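Hypothetical dTDP-4-dehydrorhamnose 3,5-epimerase (Sulfolobus tokodaii, PDB 2B9U) probably catalyses the epimerization at C3' and C5' of dTDP-4-dehydro-6-deoxyglucose that yields dTDP-4-dehydro-beta-L-rhamnose, a step of dTDP-L-rhamnose biosynthesis. Local coordinates at residues A[77-82]-A[99-104]; A[49-54]-A[123-128]; A[72-77]-A[127-132]; A[13-18]-A[107-112]. All blocks are in the same frame, centred on the assembly; numbering follows the deposited sequence.

Overall arrangement
All four contacts are antiparallel strand pairings of the flattened jelly-roll barrel, but they belong to different sheets. Contact 1 lies in the five-stranded sheet; contacts 2, 3 and 4 lie in the larger, curled one. Contacts 3 and 4 are buried and largely apolar, whereas contacts 1 and 2 are partly buried and add polar side-chain bonds: a salt bridge in contact 1, a bridging water and an aspartate bond in contact 2. Contacts 2 and 3 share strand 126-133 and touch the second subunit. Strands 70-75 and 109-112 are neighbours, joining contact 3 to contact 4. Leu102 of contact 1 packs on Val75 across the barrel interior, while contacts 2 and 4 do not touch.

Contact 1: A[77-82]-A[99-104]; sequences KGRILD and KAELNE
Arg79 and Glu101 form a salt bridge between strands 79-82 and 99-103. The guanidinium grips mainly one carboxylate oxygen side-on: Arg79 NE lies 2.6 Å from Glu101 OE2, and Arg79 NH2 reaches the same atom at 2.9 Å, its bond to Glu101 OE1 being weak. Both bonds to OE2 stay in the guanidinium plane but meet the oxygen from above the carboxylate plane, the two planes lying 47° apart. A third donor, Asn103 ND2, bonds to Glu101 OE2 at 3.2 Å, which would help to spread its negative charge and fix the carboxylate. Asn103 OD1 in turn accepts from Asn106 N.

At the open end of the hairpin, Glu104 CG sits between its backbone N and carbonyl carbon (chi1 66°), and from there the chain runs extended to put OE1 on the N-H of Gly78, 2.8 Å from Gly78 N. Glu104 N donates to Gly78 O, so one residue holds both polar atoms of the glycine. Beyond it, the backbone pairs Ile80 with Leu102 and Asp82 with Ala100, the Ile80 N to Leu102 O bond being nearly straight at 175°.

On the Ile80 face, Leu102 CD1 lies 3.9 Å from Asp82 CB, while Asp82 OD1 bonds to His118. This hairpin edges the five-stranded sheet; strand 116-122 flanks 79-86 on its other side, and Ile80 and Leu102 pack on Val75 of strand 70-75.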
# COMPACT_ATOMS: atom_id res chain seq x y z
N LYS A 77 -3.71 10.05 0.57
CA LYS A 77 -4.10 11.37 0.06
C LYS A 77 -5.59 11.63 0.30
O LYS A 77 -6.40 10.75 0.08
CB LYS A 77 -3.75 11.53 -1.43
CG LYS A 77 -3.95 12.95 -2.01
CD LYS A 77 -3.41 13.04 -3.44
CE LYS A 77 -3.16 14.51 -3.87
NZ LYS A 77 -4.45 15.29 -3.99
N GLY A 78 -5.94 12.82 0.77
CA GLY A 78 -7.33 13.20 1.02
C GLY A 78 -7.83 12.86 2.42
O GLY A 78 -7.04 12.72 3.38
N ARG A 79 -9.15 12.71 2.51
CA ARG A 79 -9.87 12.60 3.78
C ARG A 79 -11.10 11.75 3.50
O ARG A 79 -11.87 12.06 2.57
CB ARG A 79 -10.40 13.97 4.24
CG ARG A 79 -9.40 14.99 4.73
CD ARG A 79 -10.14 16.28 5.15
NE ARG A 79 -11.05 16.08 6.29
CZ ARG A 79 -12.20 16.74 6.49
NH1 ARG A 79 -12.66 17.63 5.61
NH2 ARG A 79 -12.93 16.47 7.58
N ILE A 80 -11.29 10.70 4.28
CA ILE A 80 -12.52 9.91 4.16
C ILE A 80 -13.20 9.75 5.53
O ILE A 80 -12.54 9.80 6.56
CB ILE A 80 -12.27 8.50 3.53
CG1 ILE A 80 -11.54 7.57 4.52
CG2 ILE A 80 -11.54 8.64 2.19
CD1 ILE A 80 -11.52 6.09 4.09
N LEU A 81 -14.52 9.57 5.52
CA LEU A 81 -15.21 9.11 6.71
C LEU A 81 -15.42 7.63 6.49
O LEU A 81 -16.22 7.23 5.66
CB LEU A 81 -16.57 9.80 6.91
CG LEU A 81 -17.41 9.31 8.11
CD1 LEU A 81 -16.66 9.53 9.44
CD2 LEU A 81 -18.79 9.97 8.13
N ASP A 82 -14.68 6.82 7.23
CA ASP A 82 -14.68 5.39 7.06
C ASP A 82 -15.61 4.72 8.07
O ASP A 82 -15.65 5.12 9.24
CB ASP A 82 -13.26 4.87 7.26
CG ASP A 82 -13.07 3.55 6.63
OD1 ASP A 82 -13.30 3.46 5.41
OD2 ASP A 82 -12.73 2.60 7.35
N LYS A 99 -17.31 4.55 13.20
CA LYS A 99 -16.94 5.62 12.27
C LYS A 99 -15.58 6.15 12.67
O LYS A 99 -15.26 6.23 13.86
CB LYS A 99 -17.96 6.77 12.33
CG LYS A 99 -19.33 6.45 11.81
CD LYS A 99 -20.13 7.72 11.63
CE LYS A 99 -21.51 7.45 11.10
NZ LYS A 99 -22.29 8.73 10.96
N ALA A 100 -14.76 6.47 11.67
CA ALA A 100 -13.44 7.06 11.87
C ALA A 100 -13.02 7.84 10.63
O ALA A 100 -13.17 7.34 9.50
CB ALA A 100 -12.39 5.98 12.19
N GLU A 101 -12.52 9.05 10.85
CA GLU A 101 -11.89 9.84 9.81
C GLU A 101 -10.45 9.42 9.61
O GLU A 101 -9.61 9.54 10.51
CB GLU A 101 -11.97 11.35 10.08
CG GLU A 101 -11.66 12.17 8.81
CD GLU A 101 -11.81 13.66 8.99
OE1 GLU A 101 -12.67 14.11 9.79
OE2 GLU A 101 -11.06 14.40 8.32
N LEU A 102 -10.19 8.90 8.41
CA LEU A 102 -8.83 8.56 8.01
C LEU A 102 -8.46 9.54 6.93
O LEU A 102 -9.27 9.86 6.07
CB LEU A 102 -8.77 7.10 7.50
CG LEU A 102 -9.38 6.05 8.43
CD1 LEU A 102 -9.44 4.67 7.77
CD2 LEU A 102 -8.63 5.95 9.81
N ASN A 103 -7.24 10.06 7.00
CA ASN A 103 -6.83 11.14 6.12
C ASN A 103 -5.31 11.18 5.99
O ASN A 103 -4.60 10.46 6.71
CB ASN A 103 -7.44 12.50 6.56
CG ASN A 103 -7.07 12.90 7.99
OD1 ASN A 103 -5.92 12.80 8.40
ND2 ASN A 103 -8.06 13.39 8.73
N GLU A 104 -4.82 12.01 5.08
CA GLU A 104 -3.38 12.15 4.87
C GLU A 104 -2.70 12.96 5.99
O GLU A 104 -1.48 12.92 6.11
CB GLU A 104 -3.10 12.80 3.51
CG GLU A 104 -3.58 14.24 3.36
CD GLU A 104 -3.25 14.79 1.97
OE1 GLU A 104 -4.18 15.00 1.17
OE2 GLU A 104 -2.04 14.98 1.67

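Contact 2: A[49-54]-A[123-128]; sequences MSFSRK and LEDSIV
Ser50 and Ser52 pair with Val128 and Ser126 in a regular antiparallel ladder, the short strands running at 163° to each other. Each hydrogen-bonded pair makes both of its backbone bonds; Ser52 N to Ser126 O and Ser126 N to Ser52 O are each 2.8 Å. Phe51 and Ile127 form the non-hydrogen-bonded pair between them.

Past the last rung, one further bond is made by the carboxylate of Asp125. Its OD1 accepts the N-H of Lys54 at 2.9 Å from Lys54 N, met nearly along the C-O axis. Phe51 CG is anti to its backbone N (chi1 166°), and the ring meets Asp125 OD2 at its edge, 3.9 Å from CZ, with ring and carboxylate planes 87° apart. The aliphatic part of Lys54 runs past the carbonyl of Leu123, with CG 3.4 Å from Leu123 O. On the face of Phe51 and Ile127, Met49 SD touches Ile127 CG2 at 3.7 Å, the two side chains crossing.

The opposite face carries hydroxyls. A water bonds to Ser50 OG at 2.7 Å and donates to Ser126 O, linking both strands. Ser126 OG donates to Glu124 O, 2.8 Å away, and accepts from Arg79 N, which ties the contact to strand 79-86.

Met49, Ser50 and Phe51 pair with a strand of the second subunit. Met49 and Phe51 pack on Phe26 of that subunit, while the serine hydroxyls on the other face find partners within the chain: Tyr130 OH for Ser50, Arg58 for Ser52, and Glu124 O with Arg79 N for Ser126.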
# COMPACT_ATOMS: atom_id res chain seq x y z
N MET A 49 -6.44 -0.41 -4.50
CA MET A 49 -6.41 1.04 -4.44
C MET A 49 -7.57 1.65 -5.19
O MET A 49 -7.94 1.20 -6.27
CB MET A 49 -5.09 1.60 -4.99
CG MET A 49 -4.94 3.13 -4.84
SD MET A 49 -3.35 3.79 -5.35
CE MET A 49 -3.79 4.64 -6.85
N SER A 50 -8.17 2.68 -4.59
CA SER A 50 -9.19 3.46 -5.28
C SER A 50 -8.87 4.93 -5.19
O SER A 50 -8.25 5.38 -4.22
CB SER A 50 -10.59 3.20 -4.72
OG SER A 50 -10.72 3.64 -3.38
N PHE A 51 -9.27 5.67 -6.22
CA PHE A 51 -9.30 7.11 -6.16
C PHE A 51 -10.77 7.54 -6.22
O PHE A 51 -11.52 7.10 -7.09
CB PHE A 51 -8.51 7.73 -7.32
CG PHE A 51 -8.78 9.20 -7.50
CD1 PHE A 51 -8.35 10.13 -6.54
CD2 PHE A 51 -9.49 9.65 -8.61
CE1 PHE A 51 -8.61 11.49 -6.69
CE2 PHE A 51 -9.75 11.00 -8.76
CZ PHE A 51 -9.31 11.93 -7.80
N SER A 52 -11.17 8.38 -5.28
CA SER A 52 -12.56 8.77 -5.16
C SER A 52 -12.64 10.29 -5.13
O SER A 52 -11.98 10.93 -4.32
CB SER A 52 -13.17 8.16 -3.89
OG SER A 52 -12.97 6.74 -3.86
N ARG A 53 -13.45 10.84 -6.02
CA ARG A 53 -13.72 12.28 -6.05
C ARG A 53 -14.56 12.62 -4.84
O ARG A 53 -15.27 11.77 -4.33
CB ARG A 53 -14.45 12.65 -7.34
CG ARG A 53 -13.56 12.52 -8.56
CD ARG A 53 -14.32 12.54 -9.86
NE ARG A 53 -13.39 12.40 -10.99
CZ ARG A 53 -13.71 12.56 -12.27
NH1 ARG A 53 -14.95 12.88 -12.63
NH2 ARG A 53 -12.78 12.40 -13.21
N LYS A 54 -14.47 13.87 -4.38
CA LYS A 54 -15.25 14.33 -3.23
C LYS A 54 -16.74 14.00 -3.34
O LYS A 54 -17.37 14.23 -4.38
CB LYS A 54 -15.05 15.84 -3.04
CG LYS A 54 -15.84 16.47 -1.90
CD LYS A 54 -15.47 17.95 -1.71
CE LYS A 54 -16.41 18.64 -0.72
NZ LYS A 54 -16.15 20.12 -0.56
N LEU A 123 -14.31 12.82 1.67
CA LEU A 123 -14.56 14.17 2.17
C LEU A 123 -13.86 15.20 1.27
O LEU A 123 -14.27 16.35 1.16
CB LEU A 123 -14.11 14.28 3.65
CG LEU A 123 -14.77 13.29 4.62
CD1 LEU A 123 -14.27 13.47 6.04
CD2 LEU A 123 -16.31 13.35 4.60
N GLU A 124 -12.79 14.73 0.65
CA GLU A 124 -12.01 15.43 -0.35
C GLU A 124 -11.76 14.35 -1.38
O GLU A 124 -12.04 13.17 -1.13
CB GLU A 124 -10.63 15.83 0.23
CG GLU A 124 -10.60 16.94 1.25
CD GLU A 124 -9.19 17.21 1.79
OE1 GLU A 124 -8.17 16.85 1.13
OE2 GLU A 124 -9.09 17.79 2.89
N ASP A 125 -11.21 14.74 -2.52
CA ASP A 125 -10.63 13.80 -3.49
C ASP A 125 -9.61 12.98 -2.73
O ASP A 125 -8.71 13.56 -2.12
CB ASP A 125 -9.92 14.55 -4.63
CG ASP A 125 -10.87 15.07 -5.70
OD1 ASP A 125 -12.10 15.06 -5.49
OD2 ASP A 125 -10.37 15.50 -6.76
N SER A 126 -9.78 11.66 -2.74
CA SER A 126 -9.00 10.76 -1.87
C SER A 126 -8.48 9.48 -2.53
O SER A 126 -9.18 8.85 -3.34
CB SER A 126 -9.85 10.30 -0.67
OG SER A 126 -10.24 11.40 0.12
N ILE A 127 -7.27 9.11 -2.15
CA ILE A 127 -6.69 7.81 -2.46
C ILE A 127 -6.77 6.94 -1.23
O ILE A 127 -6.21 7.26 -0.15
CB ILE A 127 -5.22 7.91 -2.92
CG1 ILE A 127 -5.12 8.73 -4.21
CG2 ILE A 127 -4.61 6.52 -3.13
CD1 ILE A 127 -3.75 9.34 -4.43
N VAL A 128 -7.46 5.82 -1.40
CA VAL A 128 -7.60 4.83 -0.36
C VAL A 128 -6.86 3.58 -0.80
O VAL A 128 -6.96 3.16 -1.96
CB VAL A 128 -9.12 4.56 -0.08
CG1 VAL A 128 -9.33 3.46 0.94
CG2 VAL A 128 -9.78 5.84 0.39
O HOH W 1 -10.75 6.29 -2.87

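Contact 3: A[72-77]-A[127-132]; sequences IIFVPK and IVIYFI
Ile72 O receives the N-H of Phe131 at 2.8 Å from Phe131 N, and Phe131 O accepts from Ile72 N at the same length, so that this pair is closed by two nearly straight bonds. Phe74 and Ile129 form the next hydrogen-bonded pair. A beta bulge then shifts the register by one, and the strand pairing ends with Ile127 N bonded to Lys77 O.

The bulge is built around Pro76, where the chain turns a corner. Its ring crosses Ile129 at about a right angle, CG and CD both lying 3.8 Å from Ile129 CG1, and CD is 3.3 Å from Ile127 O. An alanine here would lose CG and CD, and would probably open a gap beside Ile129 CG1 and allow the corner more freedom to turn.

On the same face, Phe131 CG lies anti to its carbonyl carbon (chi1 -55°), and the side chain crosses Ile72, with CD2 near Ile72 CB and CE2 3.9 Å from Phe74 CB. On the other face, Ile73 CD1 meets Tyr130 CD2 at 3.8 Å, and Tyr130 OH bonds to Ser50 OG; the Tyr130 side chain lies about 11 Å from that of Tyr137, predicted to stack on the substrate's thymidine ring.

Phe74 and Pro76 pack on Met49 of the second subunit, and Phe131 on its Thr47. Backbone bonds thus set the register, bulge included, while mostly hydrocarbon fills both faces.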
# COMPACT_ATOMS: atom_id res chain seq x y z
N ILE A 72 -7.45 -3.56 6.22
CA ILE A 72 -6.75 -2.43 6.81
C ILE A 72 -6.85 -1.30 5.81
O ILE A 72 -6.37 -1.40 4.68
CB ILE A 72 -5.24 -2.73 7.08
CG1 ILE A 72 -5.07 -4.08 7.79
CG2 ILE A 72 -4.63 -1.60 7.90
CD1 ILE A 72 -3.61 -4.56 7.82
N ILE A 73 -7.52 -0.22 6.23
CA ILE A 73 -7.82 0.90 5.37
C ILE A 73 -6.86 2.05 5.68
O ILE A 73 -6.69 2.43 6.84
CB ILE A 73 -9.29 1.39 5.58
CG1 ILE A 73 -10.29 0.23 5.45
CG2 ILE A 73 -9.61 2.58 4.67
CD1 ILE A 73 -10.26 -0.58 4.08
N PHE A 74 -6.26 2.60 4.63
CA PHE A 74 -5.21 3.61 4.76
C PHE A 74 -5.45 4.68 3.69
O PHE A 74 -5.84 4.36 2.55
CB PHE A 74 -3.83 2.92 4.67
CG PHE A 74 -2.65 3.86 4.63
CD1 PHE A 74 -2.40 4.75 5.68
CD2 PHE A 74 -1.77 3.84 3.55
CE1 PHE A 74 -1.30 5.61 5.64
CE2 PHE A 74 -0.67 4.70 3.51
CZ PHE A 74 -0.44 5.59 4.55
N VAL A 75 -5.28 5.94 4.07
CA VAL A 75 -5.55 7.11 3.22
C VAL A 75 -4.32 8.00 3.04
O VAL A 75 -4.13 8.97 3.79
CB VAL A 75 -6.77 7.94 3.75
CG1 VAL A 75 -7.13 9.07 2.77
CG2 VAL A 75 -7.98 7.00 3.99
N PRO A 76 -3.43 7.64 2.09
CA PRO A 76 -2.25 8.47 1.80
C PRO A 76 -2.54 9.85 1.18
O PRO A 76 -1.66 10.72 1.23
CB PRO A 76 -1.41 7.59 0.85
CG PRO A 76 -2.38 6.64 0.27
CD PRO A 76 -3.43 6.39 1.30
N LYS A 77 -3.71 10.05 0.57
CA LYS A 77 -4.10 11.37 0.06
C LYS A 77 -5.59 11.63 0.30
O LYS A 77 -6.40 10.75 0.08
CB LYS A 77 -3.75 11.53 -1.43
CG LYS A 77 -3.95 12.95 -2.01
CD LYS A 77 -3.41 13.04 -3.44
CE LYS A 77 -3.16 14.51 -3.87
NZ LYS A 77 -4.45 15.29 -3.99
N ILE A 127 -7.27 9.11 -2.15
CA ILE A 127 -6.69 7.81 -2.46
C ILE A 127 -6.77 6.94 -1.23
O ILE A 127 -6.21 7.26 -0.15
CB ILE A 127 -5.22 7.91 -2.92
CG1 ILE A 127 -5.12 8.73 -4.21
CG2 ILE A 127 -4.61 6.52 -3.13
CD1 ILE A 127 -3.75 9.34 -4.43
N VAL A 128 -7.46 5.82 -1.40
CA VAL A 128 -7.60 4.83 -0.36
C VAL A 128 -6.86 3.58 -0.80
O VAL A 128 -6.96 3.16 -1.96
CB VAL A 128 -9.12 4.56 -0.08
CG1 VAL A 128 -9.33 3.46 0.94
CG2 VAL A 128 -9.78 5.84 0.39
N ILE A 129 -6.08 3.03 0.13
CA ILE A 129 -5.41 1.74 -0.01
C ILE A 129 -6.11 0.75 0.90
O ILE A 129 -6.39 1.05 2.07
CB ILE A 129 -3.91 1.82 0.39
CG1 ILE A 129 -3.22 2.97 -0.34
CG2 ILE A 129 -3.19 0.46 0.17
CD1 ILE A 129 -2.57 2.65 -1.64
N TYR A 130 -6.40 -0.43 0.36
CA TYR A 130 -7.01 -1.49 1.15
C TYR A 130 -6.02 -2.65 1.29
O TYR A 130 -5.68 -3.28 0.28
CB TYR A 130 -8.29 -2.02 0.47
CG TYR A 130 -9.25 -1.01 -0.16
CD1 TYR A 130 -8.89 -0.24 -1.27
CD2 TYR A 130 -10.55 -0.87 0.33
CE1 TYR A 130 -9.79 0.65 -1.86
CE2 TYR A 130 -11.47 0.01 -0.25
CZ TYR A 130 -11.08 0.77 -1.34
OH TYR A 130 -11.98 1.64 -1.92
N PHE A 131 -5.54 -2.93 2.49
CA PHE A 131 -4.73 -4.12 2.70
C PHE A 131 -5.68 -5.23 3.11
O PHE A 131 -6.36 -5.12 4.14
CB PHE A 131 -3.64 -3.92 3.74
CG PHE A 131 -2.74 -2.76 3.46
CD1 PHE A 131 -1.72 -2.86 2.52
CD2 PHE A 131 -2.90 -1.56 4.15
CE1 PHE A 131 -0.88 -1.77 2.26
CE2 PHE A 131 -2.07 -0.47 3.90
CZ PHE A 131 -1.06 -0.58 2.96
N ILE A 132 -5.76 -6.27 2.28
CA ILE A 132 -6.80 -7.30 2.42
C ILE A 132 -6.21 -8.59 2.97
O ILE A 132 -5.18 -9.08 2.48
CB ILE A 132 -7.60 -7.51 1.09
CG1 ILE A 132 -8.41 -6.26 0.76
CG2 ILE A 132 -8.58 -8.72 1.14
CD1 ILE A 132 -8.69 -6.09 -0.71

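Contact 4: A[13-18]-A[107-112]; sequences ILIKPK and HYMLWI
Lys16 lies side by side with Tyr108, its CG over the ring face at 4.0 Å from the centroid in a CH-pi contact. Lys16 CE comes 3.6 Å from Tyr108 OH, while the ammonium group of this lysine ends in a salt bridge with Glu6. Leu14 CD2 also sits over a face of the ring, 4.0 Å from Tyr108 CD2, and Pro17 CD lies at its edge. An alanine in place of Tyr108 would probably leave the aliphatic chain of Lys16 and Leu14 CD2 without their shared aromatic cover.

Backbone bonds join the hydrogen-bonded pairs Ile13 with Trp111 and Ile15 with Met109, Ile15 N to Met109 O being 2.8 Å at 170°.

Apolar contacts line the face of Ile13 and Ile15. Ile13 CG1 meets the edge of the indole at Trp111 CD1, 4.0 Å away, and Ile15 CD1 rests on Trp111 CB at 3.8 Å. Met109, bent at chi3 (-82°), places CE 3.8 Å from Pro17 CG and 4.0 Å from Ile15 CG2.

Strand 109-112 bonds on its other side to strand 70-75, where Met109 and Trp111 pack on Ile72. Ile13 and Ile15 pack on Phe5 of strand 3-9, so hydrocarbon continues from this face into both neighbouring strands.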
# COMPACT_ATOMS: atom_id res chain seq x y z
N ILE A 13 -9.99 -1.91 15.20
CA ILE A 13 -8.79 -1.36 15.80
C ILE A 13 -8.29 -0.18 14.97
O ILE A 13 -8.21 -0.27 13.75
CB ILE A 13 -7.66 -2.42 15.94
CG1 ILE A 13 -8.12 -3.59 16.83
CG2 ILE A 13 -6.41 -1.78 16.53
CD1 ILE A 13 -7.06 -4.65 17.10
N LEU A 14 -7.98 0.92 15.65
CA LEU A 14 -7.34 2.06 14.99
C LEU A 14 -5.84 1.94 15.18
O LEU A 14 -5.37 1.74 16.31
CB LEU A 14 -7.86 3.40 15.54
CG LEU A 14 -7.30 4.61 14.79
CD1 LEU A 14 -8.33 5.20 13.84
CD2 LEU A 14 -6.76 5.64 15.76
N ILE A 15 -5.09 2.04 14.08
CA ILE A 15 -3.63 1.96 14.11
C ILE A 15 -3.02 3.33 13.81
O ILE A 15 -3.40 3.99 12.83
CB ILE A 15 -3.07 0.87 13.15
CG1 ILE A 15 -3.68 -0.48 13.44
CG2 ILE A 15 -1.54 0.72 13.29
CD1 ILE A 15 -4.67 -0.92 12.42
N LYS A 16 -2.06 3.72 14.64
CA LYS A 16 -1.45 5.04 14.51
C LYS A 16 0.04 4.85 14.29
O LYS A 16 0.73 4.38 15.19
CB LYS A 16 -1.66 5.86 15.77
CG LYS A 16 -3.09 6.00 16.22
CD LYS A 16 -3.12 6.43 17.68
CE LYS A 16 -4.03 7.62 17.87
NZ LYS A 16 -3.83 8.27 19.22
N PRO A 17 0.53 5.19 13.08
CA PRO A 17 1.95 4.99 12.77
C PRO A 17 2.82 6.17 13.19
O PRO A 17 2.31 7.22 13.54
CB PRO A 17 1.94 4.82 11.24
CG PRO A 17 0.76 5.64 10.75
CD PRO A 17 -0.22 5.76 11.94
N LYS A 18 4.14 6.00 13.13
CA LYS A 18 5.03 7.11 13.43
C LYS A 18 5.55 7.73 12.15
O LYS A 18 6.10 7.03 11.30
CB LYS A 18 6.19 6.67 14.31
CG LYS A 18 5.91 6.85 15.78
CD LYS A 18 7.23 7.10 16.52
CE LYS A 18 7.00 7.15 18.00
NZ LYS A 18 6.65 5.80 18.53
N HIS A 107 -2.59 10.00 8.83
CA HIS A 107 -2.08 8.70 8.36
C HIS A 107 -2.53 7.53 9.23
O HIS A 107 -1.85 6.50 9.29
CB HIS A 107 -0.55 8.70 8.21
CG HIS A 107 -0.05 9.59 7.12
ND1 HIS A 107 -0.21 9.30 5.78
CD2 HIS A 107 0.57 10.79 7.17
CE1 HIS A 107 0.30 10.27 5.05
NE2 HIS A 107 0.78 11.19 5.87
N TYR A 108 -3.67 7.68 9.91
CA TYR A 108 -4.26 6.58 10.69
C TYR A 108 -4.90 5.52 9.79
O TYR A 108 -5.29 5.79 8.63
CB TYR A 108 -5.34 7.08 11.67
CG TYR A 108 -4.88 8.02 12.79
CD1 TYR A 108 -3.55 8.09 13.17
CD2 TYR A 108 -5.80 8.80 13.47
CE1 TYR A 108 -3.14 8.94 14.20
CE2 TYR A 108 -5.41 9.65 14.51
CZ TYR A 108 -4.08 9.71 14.87
OH TYR A 108 -3.69 10.56 15.89
N MET A 109 -5.01 4.33 10.36
CA MET A 109 -5.52 3.15 9.68
C MET A 109 -6.59 2.53 10.55
O MET A 109 -6.54 2.65 11.76
CB MET A 109 -4.40 2.12 9.48
CG MET A 109 -3.41 2.45 8.37
SD MET A 109 -1.91 1.46 8.53
CE MET A 109 -1.02 2.43 9.76
N LEU A 110 -7.54 1.86 9.92
CA LEU A 110 -8.57 1.08 10.61
C LEU A 110 -8.41 -0.36 10.17
O LEU A 110 -8.45 -0.66 8.95
CB LEU A 110 -9.96 1.50 10.15
CG LEU A 110 -11.05 2.11 11.02
CD1 LEU A 110 -12.37 1.51 10.54
CD2 LEU A 110 -10.84 1.88 12.51
N TRP A 111 -8.25 -1.25 11.15
CA TRP A 111 -8.35 -2.68 10.92
C TRP A 111 -9.78 -3.13 11.17
O TRP A 111 -10.36 -2.87 12.24
CB TRP A 111 -7.37 -3.46 11.79
CG TRP A 111 -7.79 -4.92 12.07
CD1 TRP A 111 -8.24 -5.43 13.25
CD2 TRP A 111 -7.76 -6.02 11.14
NE1 TRP A 111 -8.51 -6.77 13.13
CE2 TRP A 111 -8.24 -7.16 11.84
CE3 TRP A 111 -7.41 -6.15 9.79
CZ2 TRP A 111 -8.33 -8.42 11.24
CZ3 TRP A 111 -7.52 -7.42 9.19
CH2 TRP A 111 -7.97 -8.53 9.91
N ILE A 112 -10.34 -3.77 10.15
CA ILE A 112 -11.71 -4.24 10.13
C ILE A 112 -11.72 -5.77 9.89
O ILE A 112 -11.53 -6.23 8.75
CB ILE A 112 -12.55 -3.56 9.02
CG1 ILE A 112 -12.41 -2.02 9.05
CG2 ILE A 112 -14.03 -4.02 9.10
CD1 ILE A 112 -13.09 -1.33 7.90